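O-succinylbenzoate synthase (Synechococcus elongatus, PDB 2OZT) catalyses the metal-dependent dehydration of 2-succinyl-6-hydroxy-2,4-cyclohexadiene-1-carboxylate to 2-succinylbenzoate, a step on the way to phylloquinone. Local coordinates at residues P51-E56 against A219-V224; R232-D235 against F241-I244; A247-G250 against S254-L257. One frame throughout, in Å; residues are numbered along the deposited sequence.

Contact 1. Residues P51-E56 against A219-V224. With NA (sodium ion), chain D.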
ATOM      1  N   PRO A  51      -6.088  -7.678   7.600  1.00 18.27           N
ATOM      2  CA  PRO A  51      -6.766  -8.973   7.498  1.00 19.54           C
ATOM      3  C   PRO A  51      -7.003  -9.386   6.040  1.00 19.29           C
ATOM      4  O   PRO A  51      -7.518  -8.586   5.238  1.00 20.05           O
ATOM      5  CB  PRO A  51      -8.103  -8.712   8.214  1.00 20.09           C
ATOM      6  CG  PRO A  51      -7.712  -7.725   9.350  1.00 18.55           C
ATOM      7  CD  PRO A  51      -6.783  -6.776   8.546  1.00 17.94           C
ATOM      8  N   GLY A  52      -6.601 -10.612   5.729  1.00 21.44           N
ATOM      9  CA  GLY A  52      -6.773 -11.143   4.384  1.00 23.59           C
ATOM     10  C   GLY A  52      -5.549 -10.987   3.513  1.00 24.08           C
ATOM     11  O   GLY A  52      -5.418 -11.697   2.523  1.00 25.96           O
ATOM     12  N   TRP A  53      -4.637 -10.080   3.884  1.00 21.90           N
ATOM     13  CA  TRP A  53      -3.470  -9.809   3.068  1.00 21.50           C
ATOM     14  C   TRP A  53      -2.244 -10.509   3.668  1.00 22.84           C
ATOM     15  O   TRP A  53      -1.608 -10.029   4.626  1.00 22.75           O
ATOM     16  CB  TRP A  53      -3.257  -8.303   2.909  1.00 20.07           C
ATOM     17  CG  TRP A  53      -4.340  -7.589   2.144  1.00 18.39           C
ATOM     18  CD1 TRP A  53      -5.655  -7.440   2.522  1.00 20.90           C
ATOM     19  CD2 TRP A  53      -4.213  -6.936   0.879  1.00 18.17           C
ATOM     20  NE1 TRP A  53      -6.340  -6.727   1.583  1.00 19.72           N
ATOM     21  CE2 TRP A  53      -5.488  -6.409   0.551  1.00 18.93           C
ATOM     22  CE3 TRP A  53      -3.145  -6.733  -0.011  1.00 17.90           C
ATOM     23  CZ2 TRP A  53      -5.733  -5.693  -0.610  1.00 20.08           C
ATOM     24  CZ3 TRP A  53      -3.393  -6.011  -1.180  1.00 19.30           C
ATOM     25  CH2 TRP A  53      -4.682  -5.505  -1.476  1.00 20.07           C
ATOM     26  N   GLY A  54      -1.906 -11.658   3.112  1.00 23.48           N
ATOM     27  CA  GLY A  54      -0.886 -12.518   3.690  1.00 22.97           C
ATOM     28  C   GLY A  54      -1.310 -13.277   4.942  1.00 23.25           C
ATOM     29  O   GLY A  54      -2.476 -13.228   5.366  1.00 24.94           O
ATOM     30  N   SER A  55      -0.339 -13.932   5.568  1.00 22.86           N
ATOM     31  CA  SER A  55      -0.605 -14.820   6.696  1.00 22.95           C
ATOM     32  C   SER A  55      -0.405 -14.188   8.064  1.00 21.87           C
ATOM     33  O   SER A  55      -0.725 -14.812   9.084  1.00 21.87           O
ATOM     34  CB  SER A  55       0.287 -16.072   6.614  1.00 23.61           C
ATOM     35  OG  SER A  55       1.661 -15.710   6.603  1.00 27.43           O
ATOM     36  N   GLU A  56       0.138 -12.971   8.104  1.00 19.42           N
ATOM     37  CA  GLU A  56       0.405 -12.369   9.418  1.00 18.30           C
ATOM     38  C   GLU A  56      -0.906 -11.904  10.045  1.00 18.42           C
ATOM     39  O   GLU A  56      -1.774 -11.293   9.374  1.00 18.87           O
ATOM     40  CB  GLU A  56       1.340 -11.165   9.235  1.00 18.52           C
ATOM     41  CG  GLU A  56       1.644 -10.417  10.525  1.00 15.42           C
ATOM     42  CD  GLU A  56       2.715  -9.339  10.275  1.00 16.23           C
ATOM     43  OE1 GLU A  56       2.794  -8.873   9.118  1.00 16.07           O
ATOM     44  OE2 GLU A  56       3.418  -8.933  11.243  1.00 15.56           O
ATOM     45  N   ALA A 219      -0.040  -4.562 -13.027  1.00 11.52           N
ATOM     46  CA  ALA A 219       0.529  -4.363 -11.692  1.00 12.04           C
ATOM     47  C   ALA A 219       0.069  -5.452 -10.750  1.00 13.42           C
ATOM     48  O   ALA A 219      -1.096  -5.827 -10.721  1.00 14.42           O
ATOM     49  CB  ALA A 219       0.062  -3.028 -11.154  1.00 13.14           C
ATOM     50  N   LEU A 220       0.964  -5.918  -9.887  1.00 12.74           N
ATOM     51  CA  LEU A 220       0.586  -6.839  -8.814  1.00 13.10           C
ATOM     52  C   LEU A 220       0.308  -6.084  -7.536  1.00 13.16           C
ATOM     53  O   LEU A 220       0.998  -5.104  -7.229  1.00 13.86           O
ATOM     54  CB  LEU A 220       1.751  -7.802  -8.522  1.00 13.51           C
ATOM     55  CG  LEU A 220       2.104  -8.681  -9.725  1.00 16.06           C
ATOM     56  CD1 LEU A 220       3.364  -9.425  -9.372  1.00 21.64           C
ATOM     57  CD2 LEU A 220       0.992  -9.660 -10.122  1.00 19.78           C
ATOM     58  N   ASP A 221      -0.714  -6.537  -6.813  1.00 12.92           N
ATOM     59  CA  ASP A 221      -1.118  -5.849  -5.567  1.00 13.36           C
ATOM     60  C   ASP A 221      -1.377  -6.932  -4.536  1.00 14.28           C
ATOM     61  O   ASP A 221      -0.526  -7.172  -3.681  1.00 14.12           O
ATOM     62  CB  ASP A 221      -2.335  -4.953  -5.848  1.00 14.88           C
ATOM     63  CG  ASP A 221      -2.826  -4.199  -4.632  1.00 17.57           C
ATOM     64  OD1 ASP A 221      -2.055  -3.973  -3.659  1.00 15.84           O
ATOM     65  OD2 ASP A 221      -4.017  -3.795  -4.619  1.00 17.80           O
ATOM     66  N   GLU A 222      -2.527  -7.594  -4.595  1.00 14.68           N
ATOM     67  CA  GLU A 222      -2.801  -8.700  -3.687  1.00 14.44           C
ATOM     68  C   GLU A 222      -1.713  -9.754  -3.750  1.00 15.15           C
ATOM     69  O   GLU A 222      -1.426 -10.420  -2.733  1.00 15.66           O
ATOM     70  CB  GLU A 222      -4.168  -9.317  -4.031  1.00 14.99           C
ATOM     71  CG  GLU A 222      -5.400  -8.461  -3.624  1.00 16.27           C
ATOM     72  CD  GLU A 222      -5.869  -7.410  -4.628  1.00 16.25           C
ATOM     73  OE1 GLU A 222      -5.131  -7.080  -5.577  1.00 16.10           O
ATOM     74  OE2 GLU A 222      -7.006  -6.851  -4.435  1.00 18.56           O
ATOM     75  N   SER A 223      -1.053  -9.882  -4.904  1.00 13.34           N
ATOM     76  CA  SER A 223       0.015 -10.859  -5.044  1.00 14.89           C
ATOM     77  C   SER A 223       1.304 -10.508  -4.315  1.00 15.54           C
ATOM     78  O   SER A 223       2.157 -11.409  -4.120  1.00 15.82           O
ATOM     79  CB  SER A 223       0.362 -11.079  -6.525  1.00 13.93           C
ATOM     80  OG  SER A 223      -0.631 -11.863  -7.204  1.00 15.68           O
ATOM     81  N   VAL A 224       1.480  -9.218  -3.999  1.00 15.53           N
ATOM     82  CA  VAL A 224       2.735  -8.766  -3.389  1.00 15.84           C
ATOM     83  C   VAL A 224       2.508  -8.000  -2.088  1.00 16.92           C
ATOM     84  O   VAL A 224       2.314  -6.799  -2.081  1.00 17.52           O
ATOM     85  CB  VAL A 224       3.672  -8.006  -4.370  1.00 16.10           C
ATOM     86  CG1 VAL A 224       4.245  -8.985  -5.435  1.00 16.08           C
ATOM     87  CG2 VAL A 224       2.976  -6.836  -5.076  1.00 15.28           C
TER
HETATM   88 NA    NA D 701      -5.627  -4.674  -6.654  1.00 25.98          NA
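Trp53 reaches from its loop onto the side chains of Asp221 and Glu222 and makes all of the contact with them. The apolar part is a CH-pi interaction: Glu222 CG sits over one face of the indole, 4.1 Å from the centroid of the six-membered ring and 26° off its normal. The Glu222 chain bends at chi2 (87°), which turns its carboxylate nearly parallel to the indole, the planes 15° apart. At the ring edge the contact becomes polar in character. Asp221 OD1 lies close to the ring plane, 3.5 Å from Trp53 CZ3, where the slightly positive C-H rim suits a carboxylate oxygen. A broad aromatic therefore fits here, offering a face to a methylene and an edge to an acid. The third interaction is metal coordination: Asp221 OD2 and Glu222 OE1 each hold the sodium ion at 2.7 Å, and Asp167 adds a third ligand. Asp221 OD1 is salt-bridged to Lys245, and Glu222 OE2 accepts a hydrogen bond from Asn169, so each carboxylate has a polar partner besides the metal. Cutting Trp53 back to an alanine would probably leave both carboxylates less firmly placed, without the face under Glu222 CG and the edge beside Asp221 OD1. Asp221 also binds magnesium, with Asp167 and Glu196; an N-terminal-domain loop meeting such a barrel site is characteristic of the enolase superfamily, whose active site lies between the two domains.

Contact 2. Residues R232-D235 against F241-I244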
ATOM      1  N   ARG A 232      10.037 -13.272  -4.904  1.00 16.06           N
ATOM      2  CA  ARG A 232       9.580 -14.385  -5.776  1.00 15.53           C
ATOM      3  C   ARG A 232       9.184 -13.909  -7.195  1.00 15.41           C
ATOM      4  O   ARG A 232       9.522 -14.536  -8.231  1.00 16.88           O
ATOM      5  CB  ARG A 232       8.433 -15.138  -5.103  1.00 17.14           C
ATOM      6  CG  ARG A 232       7.846 -16.287  -5.913  1.00 18.40           C
ATOM      7  CD  ARG A 232       6.808 -17.064  -5.064  1.00 20.94           C
ATOM      8  NE  ARG A 232       7.452 -17.699  -3.897  1.00 21.60           N
ATOM      9  CZ  ARG A 232       7.281 -17.342  -2.623  1.00 25.78           C
ATOM     10  NH1 ARG A 232       6.434 -16.374  -2.296  1.00 23.96           N
ATOM     11  NH2 ARG A 232       7.947 -17.978  -1.654  1.00 25.38           N
ATOM     12  N   TRP A 233       8.502 -12.763  -7.263  1.00 14.67           N
ATOM     13  CA  TRP A 233       8.044 -12.249  -8.562  1.00 14.23           C
ATOM     14  C   TRP A 233       9.179 -11.634  -9.374  1.00 15.51           C
ATOM     15  O   TRP A 233       9.218 -11.739 -10.593  1.00 16.05           O
ATOM     16  CB  TRP A 233       6.906 -11.278  -8.333  1.00 14.72           C
ATOM     17  CG  TRP A 233       5.594 -12.004  -8.164  1.00 14.47           C
ATOM     18  CD1 TRP A 233       4.881 -12.218  -7.014  1.00 15.31           C
ATOM     19  CD2 TRP A 233       4.867 -12.646  -9.210  1.00 15.00           C
ATOM     20  NE1 TRP A 233       3.723 -12.925  -7.293  1.00 15.47           N
ATOM     21  CE2 TRP A 233       3.696 -13.186  -8.637  1.00 14.78           C
ATOM     22  CE3 TRP A 233       5.077 -12.777 -10.590  1.00 16.47           C
ATOM     23  CZ2 TRP A 233       2.747 -13.869  -9.386  1.00 16.58           C
ATOM     24  CZ3 TRP A 233       4.124 -13.431 -11.345  1.00 16.80           C
ATOM     25  CH2 TRP A 233       2.978 -13.980 -10.748  1.00 16.85           C
ATOM     26  N   VAL A 234      10.135 -11.007  -8.697  1.00 15.65           N
ATOM     27  CA  VAL A 234      11.327 -10.544  -9.405  1.00 16.20           C
ATOM     28  C   VAL A 234      12.046 -11.741 -10.025  1.00 16.67           C
ATOM     29  O   VAL A 234      12.516 -11.668 -11.159  1.00 16.80           O
ATOM     30  CB  VAL A 234      12.275  -9.851  -8.420  1.00 16.06           C
ATOM     31  CG1 VAL A 234      13.616  -9.598  -9.039  1.00 19.05           C
ATOM     32  CG2 VAL A 234      11.644  -8.504  -7.930  1.00 16.96           C
ATOM     33  N   ASP A 235      12.174 -12.806  -9.249  1.00 17.19           N
ATOM     34  CA  ASP A 235      12.971 -13.952  -9.729  1.00 16.75           C
ATOM     35  C   ASP A 235      12.214 -14.695 -10.823  1.00 18.65           C
ATOM     36  O   ASP A 235      12.839 -15.430 -11.609  1.00 19.33           O
ATOM     37  CB  ASP A 235      13.393 -14.869  -8.560  1.00 17.63           C
ATOM     38  CG  ASP A 235      14.395 -14.207  -7.619  1.00 20.94           C
ATOM     39  OD1 ASP A 235      15.059 -13.226  -8.008  1.00 24.96           O
ATOM     40  OD2 ASP A 235      14.525 -14.697  -6.482  1.00 23.55           O
ATOM     41  N   PHE A 241       4.416  -3.845 -12.955  1.00 12.50           N
ATOM     42  CA  PHE A 241       4.546  -3.026 -11.755  1.00 12.89           C
ATOM     43  C   PHE A 241       4.270  -3.803 -10.475  1.00 13.31           C
ATOM     44  O   PHE A 241       3.643  -4.855 -10.457  1.00 12.91           O
ATOM     45  CB  PHE A 241       3.571  -1.849 -11.809  1.00 12.39           C
ATOM     46  CG  PHE A 241       3.913  -0.845 -12.866  1.00 14.25           C
ATOM     47  CD1 PHE A 241       4.608   0.314 -12.575  1.00 17.33           C
ATOM     48  CD2 PHE A 241       3.517  -1.076 -14.186  1.00 13.27           C
ATOM     49  CE1 PHE A 241       4.928   1.211 -13.591  1.00 19.53           C
ATOM     50  CE2 PHE A 241       3.790  -0.163 -15.189  1.00 18.03           C
ATOM     51  CZ  PHE A 241       4.518   0.983 -14.900  1.00 19.51           C
ATOM     52  N   PHE A 242       4.802  -3.267  -9.373  1.00 12.47           N
ATOM     53  CA  PHE A 242       4.575  -3.870  -8.060  1.00 12.82           C
ATOM     54  C   PHE A 242       3.987  -2.774  -7.176  1.00 13.16           C
ATOM     55  O   PHE A 242       4.567  -1.682  -7.104  1.00 13.69           O
ATOM     56  CB  PHE A 242       5.930  -4.197  -7.422  1.00 13.39           C
ATOM     57  CG  PHE A 242       6.746  -5.280  -8.114  1.00 13.87           C
ATOM     58  CD1 PHE A 242       6.752  -6.570  -7.625  1.00 16.81           C
ATOM     59  CD2 PHE A 242       7.589  -4.967  -9.185  1.00 13.25           C
ATOM     60  CE1 PHE A 242       7.561  -7.558  -8.234  1.00 18.05           C
ATOM     61  CE2 PHE A 242       8.389  -5.960  -9.774  1.00 16.21           C
ATOM     62  CZ  PHE A 242       8.360  -7.232  -9.288  1.00 17.66           C
ATOM     63  N   VAL A 243       2.841  -3.034  -6.566  1.00 12.23           N
ATOM     64  CA  VAL A 243       2.249  -2.050  -5.641  1.00 12.53           C
ATOM     65  C   VAL A 243       2.724  -2.449  -4.230  1.00 12.74           C
ATOM     66  O   VAL A 243       2.370  -3.518  -3.727  1.00 13.68           O
ATOM     67  CB  VAL A 243       0.715  -2.061  -5.737  1.00 13.07           C
ATOM     68  CG1 VAL A 243       0.103  -1.041  -4.773  1.00 14.83           C
ATOM     69  CG2 VAL A 243       0.274  -1.773  -7.196  1.00 14.87           C
ATOM     70  N   ILE A 244       3.580  -1.623  -3.632  1.00 12.76           N
ATOM     71  CA  ILE A 244       4.214  -1.956  -2.357  1.00 12.07           C
ATOM     72  C   ILE A 244       3.465  -1.308  -1.210  1.00 11.73           C
ATOM     73  O   ILE A 244       3.302  -0.065  -1.191  1.00 12.01           O
ATOM     74  CB  ILE A 244       5.645  -1.375  -2.353  1.00 11.84           C
ATOM     75  CG1 ILE A 244       6.504  -1.935  -3.497  1.00 14.60           C
ATOM     76  CG2 ILE A 244       6.343  -1.625  -0.984  1.00 12.39           C
ATOM     77  CD1 ILE A 244       6.645  -3.475  -3.500  1.00 13.80           C
TER
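Phe242 projects from its strand toward helix 227-235 and meets Trp233 and Val234 there. At its root, CB leads off with CG anti to the carbonyl carbon (chi1 -67°), and this torsion carries the ring outward from the sheet to the helix. Contact begins farther out, at CE1. Phe242 CE1 lies 3.8 Å from Trp233 CB, which approaches the ring at its edge, near the ring plane. The indole of Trp233 then turns off toward Leu220 of the preceding strand and Leu208 of helix 204-213, so only the root of that large side chain serves Phe242. The setting is a right-handed beta-alpha-beta crossover of the enolase-type barrel, in which strand 218-220, helix 227-235 and strand 241-244 follow one another and the helix packs over the outside of the parallel sheet. At the tip of the ring, Phe242 CZ meets the Val234 methyl CG2 at 3.8 Å, the two side chains crossing at about a right angle. Phenylalanine suits the strand position because its length spans a gap in which the nearest CA atoms, those of Trp233 and Phe242, remain 9.1 Å apart. Valine offers the ring a compact branched surface on the helix. Beyond these two residues, Phe242 makes an edge-to-face contact with Trp238 and touches Leu263 and Leu268.

Contact 3. Residues A247-G250 against S254-L257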
ATOM      1  N   ALA A 247       3.885  -0.646   4.985  1.00 11.38           N
ATOM      2  CA  ALA A 247       3.570  -1.019   6.367  1.00 12.31           C
ATOM      3  C   ALA A 247       3.425  -2.521   6.547  1.00 13.06           C
ATOM      4  O   ALA A 247       3.491  -3.033   7.682  1.00 13.62           O
ATOM      5  CB  ALA A 247       2.292  -0.300   6.815  1.00 12.74           C
ATOM      6  N   LEU A 248       3.172  -3.243   5.433  1.00 12.34           N
ATOM      7  CA  LEU A 248       2.945  -4.697   5.509  1.00 12.44           C
ATOM      8  C   LEU A 248       4.130  -5.546   5.057  1.00 12.46           C
ATOM      9  O   LEU A 248       4.097  -6.767   5.150  1.00 13.41           O
ATOM     10  CB  LEU A 248       1.761  -5.110   4.610  1.00 12.82           C
ATOM     11  CG  LEU A 248       0.501  -4.279   4.766  1.00 12.56           C
ATOM     12  CD1 LEU A 248      -0.608  -4.862   3.815  1.00 13.38           C
ATOM     13  CD2 LEU A 248       0.048  -4.275   6.260  1.00 12.97           C
ATOM     14  N   PHE A 249       5.163  -4.869   4.544  1.00 12.82           N
ATOM     15  CA  PHE A 249       6.144  -5.503   3.680  1.00 12.12           C
ATOM     16  C   PHE A 249       7.316  -6.157   4.412  1.00 13.18           C
ATOM     17  O   PHE A 249       7.825  -7.194   3.953  1.00 13.91           O
ATOM     18  CB  PHE A 249       6.636  -4.409   2.724  1.00 12.65           C
ATOM     19  CG  PHE A 249       7.858  -4.744   1.930  1.00 13.09           C
ATOM     20  CD1 PHE A 249       7.764  -5.241   0.605  1.00 15.45           C
ATOM     21  CD2 PHE A 249       9.118  -4.486   2.472  1.00 14.60           C
ATOM     22  CE1 PHE A 249       8.941  -5.487  -0.145  1.00 15.13           C
ATOM     23  CE2 PHE A 249      10.283  -4.771   1.753  1.00 17.61           C
ATOM     24  CZ  PHE A 249      10.178  -5.253   0.443  1.00 15.49           C
ATOM     25  N   GLY A 250       7.727  -5.622   5.569  1.00 13.85           N
ATOM     26  CA  GLY A 250       8.937  -6.103   6.223  1.00 14.93           C
ATOM     27  C   GLY A 250       9.829  -4.953   6.622  1.00 13.63           C
ATOM     28  O   GLY A 250       9.395  -3.797   6.665  1.00 13.70           O
ATOM     29  N   SER A 254      14.884  -4.143   3.426  1.00 15.62           N
ATOM     30  CA  SER A 254      14.729  -5.226   2.437  1.00 15.20           C
ATOM     31  C   SER A 254      14.272  -4.715   1.050  1.00 14.47           C
ATOM     32  O   SER A 254      14.645  -5.302   0.039  1.00 15.73           O
ATOM     33  CB  SER A 254      13.754  -6.290   2.931  1.00 16.89           C
ATOM     34  OG  SER A 254      14.255  -6.954   4.087  1.00 20.04           O
ATOM     35  N   LEU A 255      13.518  -3.619   1.007  1.00 13.32           N
ATOM     36  CA  LEU A 255      13.141  -3.083  -0.318  1.00 13.66           C
ATOM     37  C   LEU A 255      14.386  -2.460  -0.933  1.00 13.91           C
ATOM     38  O   LEU A 255      14.688  -2.671  -2.079  1.00 14.17           O
ATOM     39  CB  LEU A 255      12.040  -2.033  -0.128  1.00 13.37           C
ATOM     40  CG  LEU A 255      11.526  -1.569  -1.494  1.00 13.65           C
ATOM     41  CD1 LEU A 255      10.792  -2.667  -2.295  1.00 16.47           C
ATOM     42  CD2 LEU A 255      10.606  -0.400  -1.298  1.00 14.48           C
ATOM     43  N   SER A 256      15.156  -1.731  -0.148  1.00 13.65           N
ATOM     44  CA  SER A 256      16.365  -1.126  -0.707  1.00 13.65           C
ATOM     45  C   SER A 256      17.336  -2.178  -1.241  1.00 14.93           C
ATOM     46  O   SER A 256      17.995  -1.954  -2.262  1.00 15.49           O
ATOM     47  CB  SER A 256      17.074  -0.309   0.377  1.00 13.84           C
ATOM     48  OG  SER A 256      16.260   0.774   0.775  1.00 15.61           O
ATOM     49  N   LEU A 257      17.477  -3.284  -0.501  1.00 14.69           N
ATOM     50  CA  LEU A 257      18.299  -4.396  -0.980  1.00 16.00           C
ATOM     51  C   LEU A 257      17.793  -4.951  -2.308  1.00 16.61           C
ATOM     52  O   LEU A 257      18.599  -5.167  -3.234  1.00 17.11           O
ATOM     53  CB  LEU A 257      18.369  -5.484   0.096  1.00 16.61           C
ATOM     54  CG  LEU A 257      19.282  -6.657  -0.266  1.00 20.84           C
ATOM     55  CD1 LEU A 257      20.702  -6.122  -0.460  1.00 24.94           C
ATOM     56  CD2 LEU A 257      19.228  -7.588   0.931  1.00 23.46           C
TER
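Phe249 points its ring at the start of helix 252-260 and crosses the side chain of Leu255 at about a right angle. With CG anti to the backbone N (chi1 168°), the ring extends away from its own short helix and brings its far rim, CE1, CE2 and CZ, to the partner. Phe249 CE2 stands 3.5 Å from Leu255 N, which lies at the ring edge near its plane, and 3.8 Å from Leu255 CB. Leu255 runs across the rim, its methyl CD1 3.8 Å from Phe249 CZ. Ser254 adds its CB, 4.0 Å from Phe249 CE2, in an oblique approach; its small side chain is consistent with the rim lying so close to the helix backbone. Gly250, the first residue after the short helix, has a positive phi (131°), backbone angles at which a CB would be jammed against the preceding carbonyl oxygen; this is consistent with the chain changing direction here before helix 252-260. Ala227 and Val230 of helix 227-235 also touch the phenyl ring. Since the contact consists of ring carbons against aliphatic carbons and one backbone nitrogen, its cohesion probably comes mostly from apolar packing and exclusion of water, with little directional bonding.

The contacts come in series along the chain, and their centres lie about 12 to 14 Å apart. Contact 1 alone bridges the two domains, bringing an N-terminal loop to the end of strand 218-220; contacts 2 and 3 are internal to the barrel domain. Contacts 1 and 2 share the parallel sheet, where strands 218-220 and 241-244 are neighbours: Leu220 O pairs with Val243 N at 2.8 Å, probably as a hydrogen bond. Strand 241-244 runs on into helix 246-249, and Ile244 CG2 touches Phe249 CD1 at 4.2 Å, linking contacts 2 and 3. Between those two segments stands Lys245, the predicted proton acceptor, its side chain about 6 Å from that of Phe249 and about 8 Å from that of Phe242.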